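PDB 3FYF: protein bvu-3222 from Bacteroides vulgatus ATCC 8482, which is of unknown function but belongs to the DUF4251 family and is probably a periplasmic protein, folded as a curled antiparallel beta-sheet with an N-terminal helical arm. Local coordinates for residues N68-E73 with I81-T86; N105-S110 with G124-A129. All blocks are in the same frame, centred on the assembly; numbering follows the deposited sequence.

Interaction 1: residues N68-E73 with I81-T86; sequences NTNYVE and IQTAFT
The phenol ring of Y71 carries Q82 CB over one face, a CH-pi contact set off-centre toward the rim, where CB comes 3.6 Å from Y71 CZ. Q82 CG follows beside Y71 CE2, and the plane of the Q82 amide is turned 57° from that of the ring. The two residues pair across a beta hairpin, strands 71-75 and 78-83 of the antiparallel sheet, which curls round until its strands close in a barrel-like ring. In Y71, chi1 of 60° puts CG between the backbone N and the carbonyl carbon, and chi2 turns the ring so that a face meets Q82 CB. The aliphatic part of Q82 serves the ring, while its polar end is held separately: OE1 bonds to T101 on the next strand, and NE2 reaches T83 O only weakly.

In the backbone Y71 and Q82 form a hydrogen-bonded pair, with Y71 N 3.0 Å from Q82 O and Q82 N 3.0 Å from Y71 O. V72 and I81 make the adjoining non-hydrogen-bonded pair on the reverse face of the sheet. Their side chains meet loosely, V72 CG2 lying 4.4 Å from I81 CG1, and both also pack against I149, within the hydrophobic interior of the barrel.

Where the pairing gives way to loops, the N70 amide takes over the joining. Its ND2 is tied to S66 O, fixing the way round of the amide, and its oxygen faces segment 81-86. The F85 ring approaches that oxygen obliquely and meets F57 edge-to-face. N70 OD1 accepts two bonds: T83 OG1 donates from within the carbonyl plane at 2.9 Å, whereas A84 N, 3.3 Å from OD1, stands above that plane, 48° out of it.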
ATOM      1  N   ASN B  68       5.141 -13.823  -5.689  1.00 70.08           N
ATOM      2  CA  ASN B  68       5.725 -15.165  -5.771  1.00 69.67           C
ATOM      3  C   ASN B  68       6.644 -15.478  -4.596  1.00 67.65           C
ATOM      4  O   ASN B  68       6.734 -16.629  -4.163  1.00 67.52           O
ATOM      5  CB  ASN B  68       6.499 -15.345  -7.084  1.00 72.24           C
ATOM      6  CG  ASN B  68       5.596 -15.677  -8.268  1.00 75.49           C
ATOM      7  OD1 ASN B  68       4.385 -15.871  -8.122  1.00 66.18           O
ATOM      8  ND2 ASN B  68       6.193 -15.748  -9.453  1.00 75.68           N
ATOM      9  N   THR B  69       7.319 -14.447  -4.087  1.00 67.71           N
ATOM     10  CA  THR B  69       8.300 -14.610  -3.009  1.00 69.03           C
ATOM     11  C   THR B  69       7.912 -13.914  -1.700  1.00 64.35           C
ATOM     12  O   THR B  69       8.664 -13.946  -0.724  1.00 63.61           O
ATOM     13  CB  THR B  69       9.712 -14.143  -3.444  1.00 71.43           C
ATOM     14  OG1 THR B  69       9.644 -12.807  -3.960  1.00 78.82           O
ATOM     15  CG2 THR B  69      10.291 -15.079  -4.511  1.00 72.16           C
ATOM     16  N   ASN B  70       6.746 -13.272  -1.690  1.00 61.43           N
ATOM     17  CA  ASN B  70       6.191 -12.677  -0.471  1.00 57.84           C
ATOM     18  C   ASN B  70       4.712 -13.005  -0.375  1.00 54.82           C
ATOM     19  O   ASN B  70       3.891 -12.455  -1.109  1.00 52.23           O
ATOM     20  CB  ASN B  70       6.396 -11.159  -0.417  1.00 55.84           C
ATOM     21  CG  ASN B  70       7.858 -10.755  -0.479  1.00 54.46           C
ATOM     22  OD1 ASN B  70       8.490 -10.512   0.549  1.00 54.22           O
ATOM     23  ND2 ASN B  70       8.403 -10.678  -1.694  1.00 57.68           N
ATOM     24  N   TYR B  71       4.383 -13.931   0.515  1.00 56.91           N
ATOM     25  CA  TYR B  71       3.006 -14.364   0.684  1.00 55.02           C
ATOM     26  C   TYR B  71       2.714 -14.846   2.102  1.00 52.75           C
ATOM     27  O   TYR B  71       3.621 -15.074   2.904  1.00 47.02           O
ATOM     28  CB  TYR B  71       2.627 -15.439  -0.352  1.00 59.64           C
ATOM     29  CG  TYR B  71       3.452 -16.711  -0.304  1.00 63.49           C
ATOM     30  CD1 TYR B  71       3.082 -17.776   0.519  1.00 63.18           C
ATOM     31  CD2 TYR B  71       4.584 -16.864  -1.106  1.00 66.08           C
ATOM     32  CE1 TYR B  71       3.827 -18.947   0.566  1.00 73.70           C
ATOM     33  CE2 TYR B  71       5.338 -18.039  -1.073  1.00 73.38           C
ATOM     34  CZ  TYR B  71       4.950 -19.076  -0.233  1.00 71.08           C
ATOM     35  OH  TYR B  71       5.684 -20.239  -0.178  1.00 70.35           O
ATOM     36  N   VAL B  72       1.427 -14.980   2.393  1.00 52.86           N
ATOM     37  CA  VAL B  72       0.948 -15.544   3.642  1.00 55.84           C
ATOM     38  C   VAL B  72      -0.106 -16.579   3.253  1.00 58.79           C
ATOM     39  O   VAL B  72      -1.063 -16.258   2.554  1.00 58.53           O
ATOM     40  CB  VAL B  72       0.380 -14.437   4.574  1.00 57.26           C
ATOM     41  CG1 VAL B  72      -0.589 -15.003   5.577  1.00 56.18           C
ATOM     42  CG2 VAL B  72       1.511 -13.702   5.298  1.00 48.04           C
ATOM     43  N   GLU B  73       0.087 -17.824   3.677  1.00 60.48           N
ATOM     44  CA  GLU B  73      -0.779 -18.915   3.236  1.00 61.18           C
ATOM     45  C   GLU B  73      -1.303 -19.750   4.403  1.00 56.82           C
ATOM     46  O   GLU B  73      -0.560 -20.054   5.317  1.00 55.19           O
ATOM     47  CB  GLU B  73      -0.020 -19.810   2.254  1.00 59.24           C
ATOM     48  CG  GLU B  73      -0.901 -20.810   1.522  1.00 71.86           C
ATOM     49  CD  GLU B  73      -0.112 -21.920   0.866  1.00 82.60           C
ATOM     50  OE1 GLU B  73      -0.306 -23.086   1.271  1.00 90.92           O
ATOM     51  OE2 GLU B  73       0.698 -21.630  -0.045  1.00 83.37           O
ATOM     52  N   ILE B  81       4.273 -18.410   6.345  1.00 57.20           N
ATOM     53  CA  ILE B  81       4.671 -17.018   6.166  1.00 56.57           C
ATOM     54  C   ILE B  81       5.995 -17.008   5.407  1.00 56.76           C
ATOM     55  O   ILE B  81       7.017 -17.461   5.922  1.00 54.63           O
ATOM     56  CB  ILE B  81       4.830 -16.263   7.511  1.00 57.85           C
ATOM     57  CG1 ILE B  81       3.512 -16.253   8.293  1.00 52.45           C
ATOM     58  CG2 ILE B  81       5.344 -14.845   7.272  1.00 54.09           C
ATOM     59  CD1 ILE B  81       3.683 -15.954   9.767  1.00 59.32           C
ATOM     60  N   GLN B  82       5.964 -16.504   4.176  1.00 59.25           N
ATOM     61  CA  GLN B  82       7.168 -16.372   3.361  1.00 61.20           C
ATOM     62  C   GLN B  82       7.454 -14.911   3.021  1.00 63.65           C
ATOM     63  O   GLN B  82       6.582 -14.201   2.512  1.00 65.75           O
ATOM     64  CB  GLN B  82       7.038 -17.190   2.073  1.00 61.33           C
ATOM     65  CG  GLN B  82       8.297 -17.210   1.202  1.00 61.69           C
ATOM     66  CD  GLN B  82       9.424 -18.016   1.818  1.00 63.07           C
ATOM     67  OE1 GLN B  82       9.291 -19.218   2.032  1.00 68.13           O
ATOM     68  NE2 GLN B  82      10.546 -17.358   2.095  1.00 62.94           N
ATOM     69  N   THR B  83       8.675 -14.474   3.309  1.00 62.33           N
ATOM     70  CA  THR B  83       9.148 -13.161   2.883  1.00 64.05           C
ATOM     71  C   THR B  83      10.621 -13.211   2.457  1.00 65.72           C
ATOM     72  O   THR B  83      11.363 -14.112   2.856  1.00 66.60           O
ATOM     73  CB  THR B  83       8.875 -12.059   3.954  1.00 63.63           C
ATOM     74  OG1 THR B  83       8.974 -10.762   3.352  1.00 63.89           O
ATOM     75  CG2 THR B  83       9.820 -12.157   5.147  1.00 56.47           C
ATOM     76  N   ALA B  84      11.028 -12.246   1.638  1.00 65.05           N
ATOM     77  CA  ALA B  84      12.391 -12.194   1.104  1.00 66.62           C
ATOM     78  C   ALA B  84      13.370 -11.429   2.003  1.00 68.42           C
ATOM     79  O   ALA B  84      14.540 -11.251   1.647  1.00 73.81           O
ATOM     80  CB  ALA B  84      12.379 -11.600  -0.308  1.00 62.32           C
ATOM     81  N   PHE B  85      12.887 -10.984   3.159  1.00 69.41           N
ATOM     82  CA  PHE B  85      13.735 -10.310   4.135  1.00 70.41           C
ATOM     83  C   PHE B  85      14.006 -11.203   5.340  1.00 74.27           C
ATOM     84  O   PHE B  85      13.333 -12.214   5.541  1.00 72.16           O
ATOM     85  CB  PHE B  85      13.092  -8.997   4.586  1.00 69.56           C
ATOM     86  CG  PHE B  85      12.486  -8.202   3.465  1.00 66.77           C
ATOM     87  CD1 PHE B  85      13.275  -7.388   2.670  1.00 64.98           C
ATOM     88  CD2 PHE B  85      11.126  -8.269   3.207  1.00 57.65           C
ATOM     89  CE1 PHE B  85      12.720  -6.655   1.639  1.00 65.11           C
ATOM     90  CE2 PHE B  85      10.566  -7.538   2.176  1.00 55.71           C
ATOM     91  CZ  PHE B  85      11.365  -6.730   1.391  1.00 62.63           C
ATOM     92  N   THR B  86      14.996 -10.823   6.141  1.00 78.84           N
ATOM     93  CA  THR B  86      15.778 -11.789   6.905  1.00 82.80           C
ATOM     94  C   THR B  86      15.217 -11.963   8.312  1.00 83.81           C
ATOM     95  O   THR B  86      14.675 -13.014   8.649  1.00 86.11           O
ATOM     96  CB  THR B  86      17.257 -11.369   7.000  1.00 84.46           C
ATOM     97  OG1 THR B  86      17.778 -11.142   5.684  1.00 88.08           O
ATOM     98  CG2 THR B  86      18.075 -12.453   7.685  1.00 85.65           C
TER

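Interaction 2: residues N105-S110 with G124-A129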
ATOM      1  N   ASN B 105       1.825 -25.294  12.172  1.00 75.12           N
ATOM      2  CA  ASN B 105       0.414 -25.463  12.526  1.00 76.78           C
ATOM      3  C   ASN B 105      -0.299 -24.140  12.789  1.00 75.24           C
ATOM      4  O   ASN B 105       0.257 -23.249  13.435  1.00 73.62           O
ATOM      5  CB  ASN B 105       0.278 -26.358  13.766  1.00 78.31           C
ATOM      6  CG  ASN B 105       0.722 -27.789  13.514  1.00 86.75           C
ATOM      7  OD1 ASN B 105       0.051 -28.548  12.815  1.00 91.42           O
ATOM      8  ND2 ASN B 105       1.849 -28.171  14.107  1.00 92.60           N
ATOM      9  N   VAL B 106      -1.533 -24.032  12.299  1.00 75.16           N
ATOM     10  CA  VAL B 106      -2.380 -22.859  12.542  1.00 75.92           C
ATOM     11  C   VAL B 106      -3.307 -23.094  13.741  1.00 75.18           C
ATOM     12  O   VAL B 106      -4.086 -24.049  13.755  1.00 75.55           O
ATOM     13  CB  VAL B 106      -3.228 -22.482  11.296  1.00 76.02           C
ATOM     14  CG1 VAL B 106      -4.039 -21.236  11.557  1.00 74.59           C
ATOM     15  CG2 VAL B 106      -2.347 -22.247  10.102  1.00 76.13           C
ATOM     16  N   ASN B 107      -3.211 -22.211  14.733  1.00 73.63           N
ATOM     17  CA  ASN B 107      -4.034 -22.279  15.937  1.00 75.40           C
ATOM     18  C   ASN B 107      -4.600 -20.916  16.331  1.00 74.68           C
ATOM     19  O   ASN B 107      -4.096 -19.881  15.887  1.00 76.98           O
ATOM     20  CB  ASN B 107      -3.225 -22.877  17.096  1.00 77.93           C
ATOM     21  CG  ASN B 107      -1.929 -22.128  17.354  1.00 81.88           C
ATOM     22  OD1 ASN B 107      -1.906 -21.125  18.071  1.00 86.86           O
ATOM     23  ND2 ASN B 107      -0.839 -22.622  16.777  1.00 87.25           N
ATOM     24  N   GLY B 108      -5.648 -20.925  17.156  1.00 70.68           N
ATOM     25  CA  GLY B 108      -6.251 -19.705  17.694  1.00 65.98           C
ATOM     26  C   GLY B 108      -6.957 -18.830  16.671  1.00 65.11           C
ATOM     27  O   GLY B 108      -6.863 -17.603  16.729  1.00 61.34           O
ATOM     28  N   ILE B 109      -7.666 -19.467  15.743  1.00 63.41           N
ATOM     29  CA  ILE B 109      -8.361 -18.772  14.659  1.00 62.33           C
ATOM     30  C   ILE B 109      -9.644 -18.087  15.135  1.00 62.54           C
ATOM     31  O   ILE B 109     -10.551 -18.744  15.649  1.00 62.08           O
ATOM     32  CB  ILE B 109      -8.711 -19.738  13.492  1.00 60.90           C
ATOM     33  CG1 ILE B 109      -7.451 -20.411  12.942  1.00 62.21           C
ATOM     34  CG2 ILE B 109      -9.473 -18.999  12.378  1.00 60.68           C
ATOM     35  CD1 ILE B 109      -7.734 -21.597  12.016  1.00 63.77           C
ATOM     36  N   SER B 110      -9.704 -16.766  14.958  1.00 62.05           N
ATOM     37  CA  SER B 110     -10.944 -16.008  15.111  1.00 57.52           C
ATOM     38  C   SER B 110     -11.238 -15.191  13.847  1.00 55.99           C
ATOM     39  O   SER B 110     -10.324 -14.690  13.192  1.00 57.07           O
ATOM     40  CB  SER B 110     -10.902 -15.105  16.353  1.00 56.39           C
ATOM     41  OG  SER B 110     -10.072 -13.969  16.163  1.00 67.27           O
ATOM     42  N   GLY B 124      -2.469 -17.777  15.049  1.00 56.65           N
ATOM     43  CA  GLY B 124      -1.069 -18.031  15.375  1.00 53.97           C
ATOM     44  C   GLY B 124      -0.477 -19.101  14.474  1.00 54.71           C
ATOM     45  O   GLY B 124      -1.201 -19.919  13.900  1.00 47.40           O
ATOM     46  N   ILE B 125       0.846 -19.069  14.333  1.00 57.12           N
ATOM     47  CA  ILE B 125       1.597 -20.068  13.579  1.00 65.95           C
ATOM     48  C   ILE B 125       2.672 -20.641  14.500  1.00 68.51           C
ATOM     49  O   ILE B 125       3.466 -19.892  15.072  1.00 68.33           O
ATOM     50  CB  ILE B 125       2.288 -19.457  12.319  1.00 67.53           C
ATOM     51  CG1 ILE B 125       1.265 -18.876  11.339  1.00 71.34           C
ATOM     52  CG2 ILE B 125       3.169 -20.496  11.610  1.00 75.95           C
ATOM     53  CD1 ILE B 125       0.636 -19.894  10.411  1.00 79.19           C
ATOM     54  N   ASN B 126       2.686 -21.963  14.651  1.00 74.52           N
ATOM     55  CA  ASN B 126       3.712 -22.628  15.453  1.00 78.90           C
ATOM     56  C   ASN B 126       4.783 -23.270  14.577  1.00 80.67           C
ATOM     57  O   ASN B 126       4.566 -24.325  13.978  1.00 82.25           O
ATOM     58  CB  ASN B 126       3.090 -23.650  16.409  1.00 79.75           C
ATOM     59  CG  ASN B 126       2.685 -23.039  17.743  1.00 84.46           C
ATOM     60  OD1 ASN B 126       2.880 -23.648  18.795  1.00 88.19           O
ATOM     61  ND2 ASN B 126       2.120 -21.832  17.706  1.00 76.99           N
ATOM     62  N   GLY B 127       5.936 -22.612  14.504  1.00 82.92           N
ATOM     63  CA  GLY B 127       7.022 -23.043  13.632  1.00 85.57           C
ATOM     64  C   GLY B 127       8.129 -23.790  14.344  1.00 87.04           C
ATOM     65  O   GLY B 127       8.052 -24.034  15.552  1.00 88.50           O
ATOM     66  N   ILE B 128       9.162 -24.152  13.587  1.00 87.63           N
ATOM     67  CA  ILE B 128      10.318 -24.854  14.134  1.00 87.91           C
ATOM     68  C   ILE B 128      11.273 -23.869  14.818  1.00 88.93           C
ATOM     69  O   ILE B 128      11.522 -23.972  16.020  1.00 90.31           O
ATOM     70  CB  ILE B 128      11.040 -25.725  13.061  1.00 87.83           C
ATOM     71  CG1 ILE B 128      10.129 -26.872  12.606  1.00 85.06           C
ATOM     72  CG2 ILE B 128      12.371 -26.274  13.595  1.00 86.87           C
ATOM     73  CD1 ILE B 128      10.657 -27.676  11.423  1.00 88.88           C
ATOM     74  N   ALA B 129      11.792 -22.907  14.061  1.00 89.18           N
ATOM     75  CA  ALA B 129      12.706 -21.919  14.618  1.00 88.86           C
ATOM     76  C   ALA B 129      11.934 -20.789  15.294  1.00 88.60           C
ATOM     77  O   ALA B 129      12.148 -20.499  16.474  1.00 91.59           O
ATOM     78  CB  ALA B 129      13.639 -21.378  13.537  1.00 89.19           C
TER
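Backbone hydrogen bonds carry most of the contact between N105 and N126 and between N107 and G124, two antiparallel hydrogen-bonded pairs. At the inner pair, G124 N reaches N107 O at 2.8 Å, almost straight in front of the carbonyl, and the return bond from N107 N to G124 O is longer, 3.2 Å, its donor raised 37° out of the acceptor plane. At the outer pair, N126 N lies 3.0 Å from N105 O and within the plane of that carbonyl, but the bond from N105 N to N126 O is weak at 3.4 Å.

CA-H...O contacts fill the interval at the non-hydrogen-bonded pair V106 and I125: V106 CA is 3.4 Å from G124 O, and I125 CA points its hydrogen at N105 O.

Apolar packing is confined to the face carrying V106 and I125, where V106 CG2 meets I125 CD1 at 3.8 Å. With chi1 at -177°, V106 turns CG1 anti to the backbone N, and this branch lies 3.9 Å from G124 O; CG2, beside the backbone N, is the one left to meet the isoleucine. V106 also touches Y123. The other face is polar, and there N107 OD1 hangs 4.2 Å from G124 CA, with no side chain on the glycine between.

Past N107 the chain turns through G108, whose phi is positive, and backbone bonding resumes between S110 and N122. Two residues of strand 100-113 therefore face one of strand 119-126, the offset of a beta bulge in a long antiparallel hairpin.

Interactions 1 and 2 are successive hairpins of one curled antiparallel sheet, their centres about 16 Å apart. Strands 78-83 and 100-113 lie side by side and join them: I81 shares backbone hydrogen bonds with V102, as V106 does with G77 in the turn of the first hairpin. The two contacts also touch directly, I81 CD1 lying 4.1 Å from I125 CG1, which connects their apolar faces; Y123 is a further link, being touched by both V72 and V106. Interaction 1 is nearer the middle of the chain, about 13 Å from its centre against about 19 Å for interaction 2. No active site or ligand is known to which either could be referred.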